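Local structure of thymine dioxygenase (Neurospora crassa, 5C3Q) at residues A[191-196]-A[289-294]; A[216-221]-A[271-276]; A[220-225]-A[258-263]. The protein probably hydroxylates the methyl group of thymine as a metal-dependent dioxygenase that uses 2-oxoglutarate as cosubstrate, binding both molecules beside the metal. All coordinates share one frame; numbering follows the deposited sequence.

Contact 1. Residues A[191-196]-A[289-294]; sequences LRLLHY and YSIAYF. With TDR (thymine), chain G; AKG (2-oxoglutaric acid), chain F; EDO (1,2-ethanediol), chain I.
Arg192 and Phe294, diagonal neighbours on an antiparallel strand pair, meet with guanidinium and ring planes almost upright to each other, at 80°. Phe294 CE2 stands over one face of the cation, 3.6 Å from Arg192 NE, and thus offers its ring edge rather than its pi face. The pair belongs to the large sheet of the double-stranded beta-helix fold, where strands 190-200 and 284-295 are joined by reciprocal backbone hydrogen bonds between Arg192 and Ala292 and between Leu194 and Ser290. One face of the Phe294 ring is taken by thymine, whose C4 lies 3.4 Å above the ring plane, over its centre. A bend at chi3 of Arg192 (-100°) brings NH1 to O2 of 2-oxoglutarate, 2.9 Å away, while NE forms a salt bridge with Glu124.

The other side of the sheet is mostly apolar and is packed by helices 147-173 and 57-71. Here Leu191 CD1 presses tightly on Ile291 CG2 at 3.4 Å. Farther along, the His195 and Tyr289 rings lie side by side, their planes 22° apart but slid until they barely overlap; a water joins His195 NE2 to Tyr289 OH, and His195 ND1 bonds Glu121. Back on the ligand side, where Arg288 is a further partner of 2-oxoglutarate, the cosubstrate's O4 accepts from two hydroxyls, Tyr196 OH and Ser290 OG, each over 2.7 Å.

Contact 2. Residues A[216-221]-A[271-276]; sequences HTDYGS and TVHRVV. With NI (nickel (II) ion), chain E; TDR (thymine), chain G; AKG (2-oxoglutaric acid), chain F; EDO (1,2-ethanediol), chain H.
His216 and His273 turn their imidazoles obliquely toward each other, planes 55° apart, and bring both NE2 atoms onto one nickel ion. Each NE2 lies 2.2 Å from the nickel. Reciprocal backbone hydrogen bonds pair the two residues across the antiparallel strands. As a directly bridged pair they send their side chains to the same face; in both, CG sits between the backbone N and the carbonyl carbon (chi1 63° in His216), which helps turn NE2 onto the metal. Their rotation is fixed from behind: His273 ND1 donates in the ring plane to Thr271 O at 2.9 Å, and His216 ND1 bonds Gly214 O.

The Asp218 carboxylate comes in nearly at right angles to the His273 ring (81°), with OD1 at the ring's edge, 3.1 Å from His273 NE2, a closeness imposed by the shared metal. Asp218 OD2 is held by Thr223 and Asn255 and accepts a hydrogen bond from the metal-bound water. That water lies trans to His216, while O1 and O5 of 2-oxoglutarate lie trans to His273 and Asp218, completing an octahedron.

Thymine is fixed beside this centre by Tyr219, whose backbone N donates to O4 at 2.8 Å and whose ring has thymine C4 3.3 Å above its plane, offset toward the rim, opposite the face that meets Phe294. An alanine here would keep the backbone bond to O4 but remove the ring, and would probably leave that face of the base without its stacking partner and freer to tilt. The thymine methyl CM5 points toward the metal site, 4.6 Å from the nickel. Two histidines and one aspartate on one side of the metal make the facial triad (His-X-Asp...His) of 2-oxoglutarate-dependent oxygenases, where nickel probably stands in for iron.

Contact 3. Residues A[220-225]-A[258-263]; sequences GSITLL and DLLARW. With AKG (2-oxoglutaric acid), chain F; EDO (1,2-ethanediol), chain K.
Gly220 and Ser221 press their backbone carbonyls into the first turn of helix 258-263, and here the contact is tight. Successive loop residues meet the first N-H groups of the helix: Asp218 and Tyr219 are backbone-bonded to Asp258 and Leu259, and Gly220 O takes a hydrogen bond from Leu260 N at 3.2 Å. That bond has a fairly straight N-H (157°), but the donor is 38° out of the carbonyl plane. A second bond to the same oxygen, from Leu259 N, is only a weak addition. Leu259 CB also lies 3.5 Å from Gly220 O. From the helix segment, Ser221 O is met by carbon, Leu260 CB at 3.1 Å. With Leu260 CG anti to the backbone N (chi1 -179°), the side chain runs on past this oxygen, and CD2 comes alongside Ile222 CG2 at 3.9 Å, the two branched chains pointing the same way.

Away from this point the two segments diverge. The outer side of the helix is partly exposed: Arg262 extends away from the strand and grips an ethanediol, probably from the crystallisation liquor, with NH1 2.8 Å from its O2, while NH2 also bonds the carbonyl of Glu319. Asp258 looks away as well, forming a salt bridge with Arg330 and hydrogen bonds with Thr217 and Ser270. On the buried flank Trp263 meets Phe180 and Phe183 edge-to-face. Beyond Ile222 the strand runs into the sheet toward the cosubstrate, and Leu225 CD2 ends 3.3 Å from O3 of 2-oxoglutarate. Ser221 and Ile222 both face Cys295 of strand 284-295, two residues opposite one. Leu260 packs on these two residues, which form a classic beta bulge at the start of strand 222-227, an inner strand of the large sheet of the double-stranded beta-helix fold.

In the fold
Contacts 1 and 3 meet in the same large sheet, where strand 284-295 lies between 190-200 and 222-227, and both are buried; contact 2 is only partly buried and draws on the smaller sheet opposite. Contact 1 is a regular strand pair with a polar, ligand-binding side and an apolar one, contact 2 depends on metal coordination, and contact 3 on backbone carbonyls against a helix start. Contacts 2 and 3 share Gly220 and Ser221, and polar bonds between the metal loop and both the helix start and strand 222-227 join them further. Contacts 1 and 2 both touch thymine, while all three touch 2-oxoglutarate.

Contact 1. Residues A[191-196]-A[289-294]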
loop_
_atom_site.group_PDB
_atom_site.type_symbol
_atom_site.label_atom_id
_atom_site.label_comp_id
_atom_site.label_asym_id
_atom_site.label_seq_id
_atom_site.Cartn_x
_atom_site.Cartn_y
_atom_site.Cartn_z
ATOM N N LEU A 191 1.615 -5.579 6.965
ATOM C CA LEU A 191 0.204 -5.240 7.065
ATOM C C LEU A 191 0.094 -3.934 7.848
ATOM O O LEU A 191 0.322 -3.912 9.060
ATOM C CB LEU A 191 -0.555 -6.379 7.753
ATOM C CG LEU A 191 -2.010 -6.196 8.178
ATOM C CD1 LEU A 191 -2.892 -5.846 6.995
ATOM C CD2 LEU A 191 -2.502 -7.469 8.853
ATOM N N ARG A 192 -0.224 -2.849 7.145
ATOM C CA ARG A 192 -0.364 -1.533 7.763
ATOM C C ARG A 192 -1.835 -1.164 7.955
ATOM O O ARG A 192 -2.550 -0.883 6.988
ATOM C CB ARG A 192 0.336 -0.465 6.920
ATOM C CG ARG A 192 0.251 0.938 7.505
ATOM C CD ARG A 192 0.830 1.985 6.573
ATOM N NE ARG A 192 2.189 2.368 6.939
ATOM C CZ ARG A 192 2.894 3.329 6.347
ATOM N NH1 ARG A 192 2.385 4.024 5.332
ATOM N NH2 ARG A 192 4.124 3.596 6.774
ATOM N N LEU A 193 -2.273 -1.174 9.210
ATOM C CA LEU A 193 -3.586 -0.670 9.588
ATOM C C LEU A 193 -3.488 0.846 9.711
ATOM O O LEU A 193 -2.562 1.353 10.345
ATOM C CB LEU A 193 -4.023 -1.265 10.932
ATOM C CG LEU A 193 -3.980 -2.792 11.046
ATOM C CD1 LEU A 193 -4.478 -3.218 12.414
ATOM C CD2 LEU A 193 -4.801 -3.458 9.951
ATOM N N LEU A 194 -4.431 1.559 9.099
ATOM C CA LEU A 194 -4.438 3.022 9.108
ATOM C C LEU A 194 -5.747 3.575 9.648
ATOM O O LEU A 194 -6.831 3.111 9.291
ATOM C CB LEU A 194 -4.207 3.570 7.701
ATOM C CG LEU A 194 -2.773 3.467 7.175
ATOM C CD1 LEU A 194 -2.742 3.413 5.652
ATOM C CD2 LEU A 194 -1.942 4.628 7.697
ATOM N N HIS A 195 -5.627 4.582 10.504
ATOM C CA HIS A 195 -6.767 5.329 10.993
ATOM C C HIS A 195 -6.473 6.817 10.844
ATOM O O HIS A 195 -5.484 7.322 11.374
ATOM C CB HIS A 195 -7.055 4.965 12.451
ATOM C CG HIS A 195 -8.026 5.882 13.123
ATOM N ND1 HIS A 195 -7.740 6.528 14.304
ATOM C CD2 HIS A 195 -9.276 6.269 12.773
ATOM C CE1 HIS A 195 -8.773 7.269 14.659
ATOM N NE2 HIS A 195 -9.718 7.131 13.746
ATOM N N TYR A 196 -7.325 7.504 10.092
ATOM C CA TYR A 196 -7.225 8.944 9.921
ATOM C C TYR A 196 -8.343 9.561 10.758
ATOM O O TYR A 196 -9.506 9.493 10.370
ATOM C CB TYR A 196 -7.385 9.320 8.446
ATOM C CG TYR A 196 -6.382 8.670 7.515
ATOM C CD1 TYR A 196 -6.630 7.425 6.943
ATOM C CD2 TYR A 196 -5.187 9.305 7.198
ATOM C CE1 TYR A 196 -5.708 6.828 6.090
ATOM C CE2 TYR A 196 -4.267 8.724 6.342
ATOM C CZ TYR A 196 -4.531 7.486 5.790
ATOM O OH TYR A 196 -3.611 6.919 4.939
ATOM N N TYR A 289 -10.791 4.901 7.639
ATOM C CA TYR A 289 -10.005 3.696 7.858
ATOM C C TYR A 289 -9.561 3.129 6.532
ATOM O O TYR A 289 -10.345 3.035 5.584
ATOM C CB TYR A 289 -10.816 2.635 8.596
ATOM C CG TYR A 289 -11.172 3.038 9.995
ATOM C CD1 TYR A 289 -10.292 2.814 11.045
ATOM C CD2 TYR A 289 -12.385 3.659 10.269
ATOM C CE1 TYR A 289 -10.609 3.194 12.336
ATOM C CE2 TYR A 289 -12.716 4.043 11.558
ATOM C CZ TYR A 289 -11.824 3.808 12.586
ATOM O OH TYR A 289 -12.145 4.189 13.865
ATOM N N SER A 290 -8.292 2.753 6.469
ATOM C CA SER A 290 -7.792 1.966 5.359
ATOM C C SER A 290 -6.789 0.950 5.875
ATOM O O SER A 290 -6.311 1.036 7.017
ATOM C CB SER A 290 -7.160 2.861 4.287
ATOM O OG SER A 290 -6.006 3.518 4.775
ATOM N N ILE A 291 -6.500 -0.030 5.029
ATOM C CA ILE A 291 -5.507 -1.038 5.319
ATOM C C ILE A 291 -4.613 -1.163 4.092
ATOM O O ILE A 291 -5.088 -1.491 2.996
ATOM C CB ILE A 291 -6.157 -2.398 5.649
ATOM C CG1 ILE A 291 -7.137 -2.248 6.820
ATOM C CG2 ILE A 291 -5.081 -3.432 5.962
ATOM C CD1 ILE A 291 -7.900 -3.508 7.173
ATOM N N ALA A 292 -3.329 -0.880 4.278
ATOM C CA ALA A 292 -2.335 -1.065 3.231
ATOM C C ALA A 292 -1.524 -2.312 3.531
ATOM O O ALA A 292 -0.817 -2.379 4.543
ATOM C CB ALA A 292 -1.425 0.145 3.139
ATOM N N TYR A 293 -1.631 -3.307 2.655
ATOM C CA TYR A 293 -0.802 -4.492 2.756
ATOM C C TYR A 293 0.357 -4.371 1.764
ATOM O O TYR A 293 0.193 -4.576 0.553
ATOM C CB TYR A 293 -1.636 -5.749 2.512
ATOM C CG TYR A 293 -0.903 -7.041 2.780
ATOM C CD1 TYR A 293 -0.861 -7.587 4.057
ATOM C CD2 TYR A 293 -0.260 -7.720 1.754
ATOM C CE1 TYR A 293 -0.196 -8.774 4.307
ATOM C CE2 TYR A 293 0.406 -8.911 1.989
ATOM C CZ TYR A 293 0.436 -9.436 3.269
ATOM O OH TYR A 293 1.097 -10.618 3.514
ATOM N N PHE A 294 1.525 -4.010 2.286
ATOM C CA PHE A 294 2.720 -3.836 1.464
ATOM C C PHE A 294 3.319 -5.199 1.155
ATOM O O PHE A 294 3.752 -5.916 2.065
ATOM C CB PHE A 294 3.762 -2.983 2.192
ATOM C CG PHE A 294 3.284 -1.603 2.538
ATOM C CD1 PHE A 294 2.881 -0.730 1.540
ATOM C CD2 PHE A 294 3.253 -1.171 3.853
ATOM C CE1 PHE A 294 2.451 0.549 1.849
ATOM C CE2 PHE A 294 2.826 0.105 4.170
ATOM C CZ PHE A 294 2.422 0.966 3.168
HETATM N N1 TDR G . 6.216 1.229 4.642
HETATM C C2 TDR G . 6.544 0.012 3.935
HETATM O O2 TDR G . 6.947 -0.957 4.550
HETATM N N3 TDR G . 6.389 -0.051 2.500
HETATM C C4 TDR G . 5.911 1.079 1.770
HETATM O O4 TDR G . 5.790 0.989 0.561
HETATM C C5 TDR G . 5.577 2.324 2.481
HETATM C CM5 TDR G . 5.077 3.542 1.771
HETATM C C6 TDR G . 5.744 2.375 3.936
HETATM C C1 AKG F . 0.197 4.138 2.357
HETATM O O1 AKG F . 1.290 3.946 1.761
HETATM O O2 AKG F . 0.053 3.856 3.564
HETATM C C2 AKG F . -0.938 4.719 1.623
HETATM O O5 AKG F . -0.771 5.155 0.487
HETATM C C3 AKG F . -2.304 4.779 2.280
HETATM C C4 AKG F . -3.363 5.262 1.293
HETATM C C5 AKG F . -4.744 5.246 1.904
HETATM O O3 AKG F . -5.720 5.151 1.131
HETATM O O4 AKG F . -4.882 5.339 3.143
HETATM C C1 EDO I . 6.068 3.616 10.498
HETATM O O1 EDO I . 5.128 3.423 9.438
HETATM C C2 EDO I . 6.316 5.100 10.722
HETATM O O2 EDO I . 7.370 5.577 9.881
HETATM O O HOH W 1 -12.062 7.206 15.126
#

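Contact 2. Residues A[216-221]-A[271-276]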
loop_
_atom_site.group_PDB
_atom_site.type_symbol
_atom_site.label_atom_id
_atom_site.label_comp_id
_atom_site.label_asym_id
_atom_site.label_seq_id
_atom_site.Cartn_x
_atom_site.Cartn_y
_atom_site.Cartn_z
ATOM N N HIS A 216 3.801 10.218 -1.998
ATOM C CA HIS A 216 4.901 9.270 -1.966
ATOM C C HIS A 216 4.695 8.190 -3.014
ATOM O O HIS A 216 3.623 8.099 -3.622
ATOM C CB HIS A 216 4.959 8.605 -0.593
ATOM C CG HIS A 216 3.745 7.798 -0.287
ATOM N ND1 HIS A 216 2.531 8.373 0.017
ATOM C CD2 HIS A 216 3.540 6.461 -0.286
ATOM C CE1 HIS A 216 1.635 7.426 0.212
ATOM N NE2 HIS A 216 2.219 6.259 0.032
ATOM N N THR A 217 5.731 7.387 -3.220
ATOM C CA THR A 217 5.610 6.115 -3.916
ATOM C C THR A 217 5.802 4.998 -2.895
ATOM O O THR A 217 6.521 5.173 -1.896
ATOM C CB THR A 217 6.656 5.970 -5.038
ATOM O OG1 THR A 217 7.974 6.145 -4.503
ATOM C CG2 THR A 217 6.423 6.996 -6.141
ATOM N N ASP A 218 5.149 3.863 -3.127
ATOM C CA ASP A 218 5.351 2.676 -2.299
ATOM C C ASP A 218 6.659 2.003 -2.702
ATOM O O ASP A 218 7.141 2.198 -3.820
ATOM C CB ASP A 218 4.174 1.702 -2.431
ATOM C CG ASP A 218 2.891 2.223 -1.783
ATOM O OD1 ASP A 218 2.896 3.285 -1.123
ATOM O OD2 ASP A 218 1.854 1.549 -1.929
ATOM N N TYR A 219 7.221 1.201 -1.797
ATOM C CA TYR A 219 8.597 0.713 -1.940
ATOM C C TYR A 219 8.740 -0.658 -2.598
ATOM O O TYR A 219 9.756 -0.923 -3.253
ATOM C CB TYR A 219 9.283 0.625 -0.568
ATOM C CG TYR A 219 9.182 1.846 0.315
ATOM C CD1 TYR A 219 9.112 3.133 -0.218
ATOM C CD2 TYR A 219 9.197 1.713 1.702
ATOM C CE1 TYR A 219 9.029 4.242 0.604
ATOM C CE2 TYR A 219 9.117 2.818 2.529
ATOM C CZ TYR A 219 9.034 4.077 1.978
ATOM O OH TYR A 219 8.959 5.174 2.804
ATOM N N GLY A 220 7.748 -1.528 -2.401
ATOM C CA GLY A 220 7.895 -2.966 -2.670
ATOM C C GLY A 220 7.460 -3.440 -4.048
ATOM O O GLY A 220 7.646 -2.741 -5.047
ATOM N N SER A 221 6.895 -4.645 -4.097
ATOM C CA SER A 221 6.431 -5.234 -5.353
ATOM C C SER A 221 5.057 -4.667 -5.704
ATOM O O SER A 221 4.902 -3.979 -6.718
ATOM C CB SER A 221 6.383 -6.762 -5.256
ATOM O OG SER A 221 5.678 -7.186 -4.094
ATOM N N THR A 271 3.484 4.714 -9.116
ATOM C CA THR A 271 2.868 6.029 -9.295
ATOM C C THR A 271 2.676 6.746 -7.969
ATOM O O THR A 271 2.334 6.126 -6.955
ATOM C CB THR A 271 1.520 5.875 -10.024
ATOM O OG1 THR A 271 1.747 5.179 -11.255
ATOM C CG2 THR A 271 0.872 7.219 -10.327
ATOM N N VAL A 272 2.894 8.058 -7.997
ATOM C CA VAL A 272 2.797 8.902 -6.817
ATOM C C VAL A 272 1.333 9.006 -6.408
ATOM O O VAL A 272 0.455 9.185 -7.256
ATOM C CB VAL A 272 3.381 10.308 -7.083
ATOM C CG1 VAL A 272 3.175 11.237 -5.889
ATOM C CG2 VAL A 272 4.869 10.216 -7.422
ATOM N N HIS A 273 1.082 8.881 -5.108
ATOM C CA HIS A 273 -0.258 9.000 -4.558
ATOM C C HIS A 273 -0.220 9.618 -3.162
ATOM O O HIS A 273 0.834 9.704 -2.536
ATOM C CB HIS A 273 -0.953 7.634 -4.534
ATOM C CG HIS A 273 -0.150 6.560 -3.876
ATOM N ND1 HIS A 273 1.005 6.047 -4.429
ATOM C CD2 HIS A 273 -0.332 5.903 -2.709
ATOM C CE1 HIS A 273 1.499 5.122 -3.627
ATOM N NE2 HIS A 273 0.707 5.017 -2.578
ATOM N N ARG A 274 -1.385 10.057 -2.692
ATOM C CA ARG A 274 -1.506 10.755 -1.419
ATOM C C ARG A 274 -2.930 10.606 -0.905
ATOM O O ARG A 274 -3.796 10.085 -1.610
ATOM C CB ARG A 274 -1.163 12.240 -1.585
ATOM C CG ARG A 274 -2.207 13.045 -2.345
ATOM C CD ARG A 274 -1.723 14.444 -2.678
ATOM N NE ARG A 274 -2.773 15.228 -3.324
ATOM C CZ ARG A 274 -2.700 16.530 -3.589
ATOM N NH1 ARG A 274 -1.617 17.230 -3.270
ATOM N NH2 ARG A 274 -3.723 17.139 -4.171
ATOM N N VAL A 275 -3.164 11.063 0.322
ATOM C CA VAL A 275 -4.517 11.152 0.859
ATOM C C VAL A 275 -4.750 12.575 1.360
ATOM O O VAL A 275 -3.991 13.079 2.186
ATOM C CB VAL A 275 -4.777 10.147 1.998
ATOM C CG1 VAL A 275 -6.244 10.180 2.412
ATOM C CG2 VAL A 275 -4.399 8.737 1.570
ATOM N N VAL A 276 -5.803 13.207 0.846
ATOM C CA VAL A 276 -6.162 14.573 1.218
ATOM C C VAL A 276 -7.581 14.578 1.772
ATOM O O VAL A 276 -8.139 13.520 2.064
ATOM C CB VAL A 276 -6.026 15.547 0.020
ATOM C CG1 VAL A 276 -4.574 15.628 -0.426
ATOM C CG2 VAL A 276 -6.921 15.135 -1.146
HETATM NI NI NI E . 1.110 4.409 -0.453
HETATM N N1 TDR G . 6.216 1.229 4.642
HETATM C C2 TDR G . 6.544 0.012 3.935
HETATM O O2 TDR G . 6.947 -0.957 4.550
HETATM N N3 TDR G . 6.389 -0.051 2.500
HETATM C C4 TDR G . 5.911 1.079 1.770
HETATM O O4 TDR G . 5.790 0.989 0.561
HETATM C C5 TDR G . 5.577 2.324 2.481
HETATM C CM5 TDR G . 5.077 3.542 1.771
HETATM C C6 TDR G . 5.744 2.375 3.936
HETATM C C1 AKG F . 0.197 4.138 2.357
HETATM O O1 AKG F . 1.290 3.946 1.761
HETATM O O2 AKG F . 0.053 3.856 3.564
HETATM C C2 AKG F . -0.938 4.719 1.623
HETATM O O5 AKG F . -0.771 5.155 0.487
HETATM C C3 AKG F . -2.304 4.779 2.280
HETATM C C4 AKG F . -3.363 5.262 1.293
HETATM C C5 AKG F . -4.744 5.246 1.904
HETATM O O3 AKG F . -5.720 5.151 1.131
HETATM O O4 AKG F . -4.882 5.339 3.143
HETATM C C1 EDO H . 1.126 7.341 -14.426
HETATM O O1 EDO H . 1.511 8.638 -14.898
HETATM C C2 EDO H . 2.364 6.455 -14.360
HETATM O O2 EDO H . 3.103 6.718 -13.159
HETATM O O HOH W 2 3.719 3.685 -5.603
HETATM O O HOH W 3 -0.108 2.587 -0.730
#

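Contact 3. Residues A[220-225]-A[258-263]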
loop_
_atom_site.group_PDB
_atom_site.type_symbol
_atom_site.label_atom_id
_atom_site.label_comp_id
_atom_site.label_asym_id
_atom_site.label_seq_id
_atom_site.Cartn_x
_atom_site.Cartn_y
_atom_site.Cartn_z
ATOM N N GLY A 220 7.748 -1.528 -2.401
ATOM C CA GLY A 220 7.895 -2.966 -2.670
ATOM C C GLY A 220 7.460 -3.440 -4.048
ATOM O O GLY A 220 7.646 -2.741 -5.047
ATOM N N SER A 221 6.895 -4.645 -4.097
ATOM C CA SER A 221 6.431 -5.234 -5.353
ATOM C C SER A 221 5.057 -4.667 -5.704
ATOM O O SER A 221 4.902 -3.979 -6.718
ATOM C CB SER A 221 6.383 -6.762 -5.256
ATOM O OG SER A 221 5.678 -7.186 -4.094
ATOM N N ILE A 222 4.068 -4.967 -4.863
ATOM C CA ILE A 222 2.740 -4.364 -4.964
ATOM C C ILE A 222 2.195 -4.000 -3.580
ATOM O O ILE A 222 2.693 -4.464 -2.544
ATOM C CB ILE A 222 1.710 -5.276 -5.693
ATOM C CG1 ILE A 222 1.396 -6.534 -4.877
ATOM C CG2 ILE A 222 2.199 -5.652 -7.091
ATOM C CD1 ILE A 222 0.308 -7.406 -5.477
ATOM N N THR A 223 1.168 -3.162 -3.575
ATOM C CA THR A 223 0.444 -2.848 -2.365
ATOM C C THR A 223 -1.017 -3.170 -2.604
ATOM O O THR A 223 -1.566 -2.832 -3.654
ATOM C CB THR A 223 0.592 -1.366 -1.972
ATOM O OG1 THR A 223 1.971 -1.065 -1.758
ATOM C CG2 THR A 223 -0.194 -1.047 -0.694
ATOM N N LEU A 224 -1.625 -3.856 -1.640
ATOM C CA LEU A 224 -3.052 -4.129 -1.665
ATOM C C LEU A 224 -3.674 -3.125 -0.716
ATOM O O LEU A 224 -3.445 -3.198 0.491
ATOM C CB LEU A 224 -3.342 -5.560 -1.205
ATOM C CG LEU A 224 -2.540 -6.655 -1.908
ATOM C CD1 LEU A 224 -2.760 -7.998 -1.233
ATOM C CD2 LEU A 224 -2.899 -6.726 -3.383
ATOM N N LEU A 225 -4.429 -2.178 -1.264
ATOM C CA LEU A 225 -5.036 -1.114 -0.471
ATOM C C LEU A 225 -6.539 -1.303 -0.365
ATOM O O LEU A 225 -7.265 -1.209 -1.358
ATOM C CB LEU A 225 -4.724 0.264 -1.067
ATOM C CG LEU A 225 -5.289 1.410 -0.219
ATOM C CD1 LEU A 225 -4.448 1.636 1.028
ATOM C CD2 LEU A 225 -5.384 2.685 -1.030
ATOM N N ASP A 258 8.080 0.646 -5.966
ATOM C CA ASP A 258 9.327 1.034 -6.617
ATOM C C ASP A 258 10.220 -0.141 -6.964
ATOM O O ASP A 258 10.913 -0.107 -7.974
ATOM C CB ASP A 258 10.075 2.058 -5.761
ATOM C CG ASP A 258 9.329 3.378 -5.656
ATOM O OD1 ASP A 258 8.472 3.640 -6.536
ATOM O OD2 ASP A 258 9.592 4.151 -4.707
ATOM N N LEU A 259 10.196 -1.188 -6.142
ATOM C CA LEU A 259 11.028 -2.351 -6.402
ATOM C C LEU A 259 10.533 -3.092 -7.654
ATOM O O LEU A 259 11.339 -3.524 -8.480
ATOM C CB LEU A 259 11.072 -3.269 -5.169
ATOM C CG LEU A 259 12.370 -3.972 -4.751
ATOM C CD1 LEU A 259 13.645 -3.204 -5.083
ATOM C CD2 LEU A 259 12.309 -4.274 -3.254
ATOM N N LEU A 260 9.217 -3.216 -7.817
ATOM C CA LEU A 260 8.668 -3.847 -9.029
ATOM C C LEU A 260 8.944 -2.998 -10.275
ATOM O O LEU A 260 9.287 -3.529 -11.321
ATOM C CB LEU A 260 7.166 -4.133 -8.891
ATOM C CG LEU A 260 6.482 -4.807 -10.089
ATOM C CD1 LEU A 260 7.191 -6.089 -10.510
ATOM C CD2 LEU A 260 5.026 -5.103 -9.769
ATOM N N ALA A 261 8.803 -1.684 -10.152
ATOM C CA ALA A 261 9.150 -0.767 -11.241
ATOM C C ALA A 261 10.568 -1.042 -11.731
ATOM O O ALA A 261 10.805 -1.257 -12.919
ATOM C CB ALA A 261 9.026 0.677 -10.776
ATOM N N ARG A 262 11.495 -1.066 -10.782
ATOM C CA ARG A 262 12.903 -1.333 -11.055
ATOM C C ARG A 262 13.136 -2.753 -11.598
ATOM O O ARG A 262 13.866 -2.948 -12.564
ATOM C CB ARG A 262 13.688 -1.140 -9.761
ATOM C CG ARG A 262 15.180 -1.290 -9.904
ATOM C CD ARG A 262 15.838 -1.358 -8.543
ATOM N NE ARG A 262 17.283 -1.431 -8.713
ATOM C CZ ARG A 262 18.165 -0.551 -8.246
ATOM N NH1 ARG A 262 17.783 0.495 -7.518
ATOM N NH2 ARG A 262 19.452 -0.750 -8.499
ATOM N N TRP A 263 12.523 -3.732 -10.940
ATOM C CA TRP A 263 12.568 -5.150 -11.344
ATOM C C TRP A 263 12.103 -5.359 -12.796
ATOM O O TRP A 263 12.667 -6.171 -13.537
ATOM C CB TRP A 263 11.666 -5.933 -10.390
ATOM C CG TRP A 263 11.907 -7.398 -10.260
ATOM C CD1 TRP A 263 12.876 -8.145 -10.864
ATOM C CD2 TRP A 263 11.184 -8.285 -9.409
ATOM N NE1 TRP A 263 12.778 -9.457 -10.461
ATOM C CE2 TRP A 263 11.747 -9.567 -9.564
ATOM C CE3 TRP A 263 10.103 -8.122 -8.534
ATOM C CZ2 TRP A 263 11.268 -10.682 -8.874
ATOM C CZ3 TRP A 263 9.626 -9.232 -7.851
ATOM C CH2 TRP A 263 10.210 -10.493 -8.024
HETATM C C1 AKG F . 0.197 4.138 2.357
HETATM O O1 AKG F . 1.290 3.946 1.761
HETATM O O2 AKG F . 0.053 3.856 3.564
HETATM C C2 AKG F . -0.938 4.719 1.623
HETATM O O5 AKG F . -0.771 5.155 0.487
HETATM C C3 AKG F . -2.304 4.779 2.280
HETATM C C4 AKG F . -3.363 5.262 1.293
HETATM C C5 AKG F . -4.744 5.246 1.904
HETATM O O3 AKG F . -5.720 5.151 1.131
HETATM O O4 AKG F . -4.882 5.339 3.143
HETATM C C1 EDO K . 21.410 1.215 -6.699
HETATM O O1 EDO K . 22.057 0.991 -7.961
HETATM C C2 EDO K . 20.378 2.322 -6.878
HETATM O O2 EDO K . 19.296 2.212 -5.944
#